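PDB 4LTT: addiction module toxin RelE from Helicobacter pylori, which probably acts as an RNA-cleaving endonuclease, the toxin of a type II toxin-antitoxin system in the YafQ branch of the RelE family. Local coordinates for residues F22-S25 with V26-V30. Numbering follows the deposited sequence.
Sequences FDDS and VLNEV
Asp24 and Asn28 pair one helical turn apart where the loop after helix 8-19 runs into helix 25-35 of this RelE-type toxin, with Asp24 as the N-cap residue. The first NH groups of a helix have no carbonyl a turn earlier within it, and here an Asx turn and ordered waters supply acceptors. Asp23 makes the turn: its OD1 takes the N-H of Ser25, two residues on, over 3.0 Å, and a short acidic chain suits a place so close to the backbone. The carbonyl O of Asp23 serves two waters; one of them accepts from Leu27 N at 2.9 Å, while the other accepts from Val26 N. From Asn28 on, i to i+4 backbone bonds take over. Asn28 N donates to Asp24 O at 2.9 Å with an N-H...O angle of 162°, Glu29 N follows with a longer bond to Ser25 O, and Val30 N bonds to Val26 O.

Although Asp24 is the N-cap residue, its carboxylate does not bond to the backbone N-H groups of the first turn. A chi1 of 70° swings it to the flank where the Asn28 amide lies, the two planes 61° apart. Asp24 OD2 and Asn28 ND2 are 3.6 Å apart, and water joins the side chains instead: one molecule donates both to Asp24 OD2 and to Asn28 OD1, and a second donates to Asp24 OD2 but accepts only weakly from Asn28 ND2. Amide and carboxylate suit this hydrated outer flank of the helix start, whereas Phe22 and Leu27 are buried, both meeting Leu81 of strand 75-82, and Leu27 also Phe14 of helix 8-19. These two apolar side chains cross at about a right angle, Leu27 CD2 reaching the ring edge of Phe22 at CE2, 4.0 Å away.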
# COMPACT_ATOMS: atom_id res chain seq x y z
N PHE A 22 6.15 -12.67 -5.48
CA PHE A 22 4.90 -11.86 -5.49
C PHE A 22 4.45 -11.56 -6.91
O PHE A 22 5.25 -11.20 -7.78
CB PHE A 22 5.27 -10.57 -4.80
CG PHE A 22 4.12 -9.55 -4.71
CD1 PHE A 22 3.00 -9.85 -3.99
CD2 PHE A 22 4.20 -8.34 -5.36
CE1 PHE A 22 1.97 -8.91 -3.86
CE2 PHE A 22 3.19 -7.41 -5.22
CZ PHE A 22 2.11 -7.68 -4.46
N ASP A 23 3.14 -11.74 -7.10
CA ASP A 23 2.44 -11.39 -8.32
C ASP A 23 1.76 -10.02 -8.10
O ASP A 23 0.87 -9.96 -7.26
CB ASP A 23 1.43 -12.50 -8.63
CG ASP A 23 0.60 -12.23 -9.87
OD1 ASP A 23 0.39 -11.12 -10.31
OD2 ASP A 23 -0.02 -13.22 -10.42
N ASP A 24 2.13 -9.00 -8.82
CA ASP A 24 1.62 -7.66 -8.59
C ASP A 24 0.35 -7.30 -9.33
O ASP A 24 -0.04 -6.12 -9.35
CB ASP A 24 2.74 -6.64 -8.88
CG ASP A 24 3.08 -6.52 -10.33
OD1 ASP A 24 2.55 -7.32 -11.13
OD2 ASP A 24 3.86 -5.61 -10.67
N SER A 25 -0.37 -8.27 -9.89
CA SER A 25 -1.52 -7.92 -10.70
C SER A 25 -2.63 -7.27 -9.90
O SER A 25 -3.20 -6.24 -10.32
CB SER A 25 -1.96 -9.09 -11.51
OG SER A 25 -2.51 -10.02 -10.73
N VAL A 26 -2.97 -7.83 -8.74
CA VAL A 26 -3.96 -7.23 -7.92
C VAL A 26 -3.49 -5.86 -7.39
O VAL A 26 -4.29 -4.88 -7.37
CB VAL A 26 -4.39 -8.17 -6.75
CG1 VAL A 26 -5.34 -7.46 -5.81
CG2 VAL A 26 -5.05 -9.39 -7.38
N LEU A 27 -2.26 -5.78 -6.95
CA LEU A 27 -1.69 -4.52 -6.54
C LEU A 27 -1.91 -3.43 -7.60
O LEU A 27 -2.26 -2.28 -7.28
CB LEU A 27 -0.22 -4.61 -6.18
CG LEU A 27 0.49 -3.32 -5.84
CD1 LEU A 27 -0.07 -2.70 -4.56
CD2 LEU A 27 1.96 -3.62 -5.67
N ASN A 28 -1.59 -3.71 -8.85
CA ASN A 28 -1.74 -2.72 -9.88
C ASN A 28 -3.19 -2.26 -10.01
O ASN A 28 -3.43 -1.06 -10.28
CB ASN A 28 -1.15 -3.22 -11.22
CG ASN A 28 0.33 -3.26 -11.24
OD1 ASN A 28 0.98 -2.51 -10.53
ND2 ASN A 28 0.87 -4.21 -12.00
N GLU A 29 -4.10 -3.19 -9.92
CA GLU A 29 -5.49 -2.80 -9.98
C GLU A 29 -5.91 -1.93 -8.82
O GLU A 29 -6.66 -0.95 -8.98
CB GLU A 29 -6.36 -4.05 -10.02
CG GLU A 29 -7.85 -3.85 -10.17
CD GLU A 29 -8.56 -5.15 -9.85
OE1 GLU A 29 -8.55 -5.60 -8.68
OE2 GLU A 29 -9.07 -5.77 -10.74
N VAL A 30 -5.45 -2.28 -7.62
CA VAL A 30 -5.72 -1.46 -6.41
C VAL A 30 -5.13 -0.04 -6.57
O VAL A 30 -5.81 0.95 -6.27
CB VAL A 30 -5.13 -2.13 -5.17
CG1 VAL A 30 -5.06 -1.14 -3.95
CG2 VAL A 30 -5.87 -3.41 -4.84
O HOH W 1 -0.90 -8.18 -6.16
O HOH W 2 -2.01 -10.66 -8.13
O HOH W 3 3.56 -3.08 -9.68
O HOH W 4 4.03 -4.46 -13.00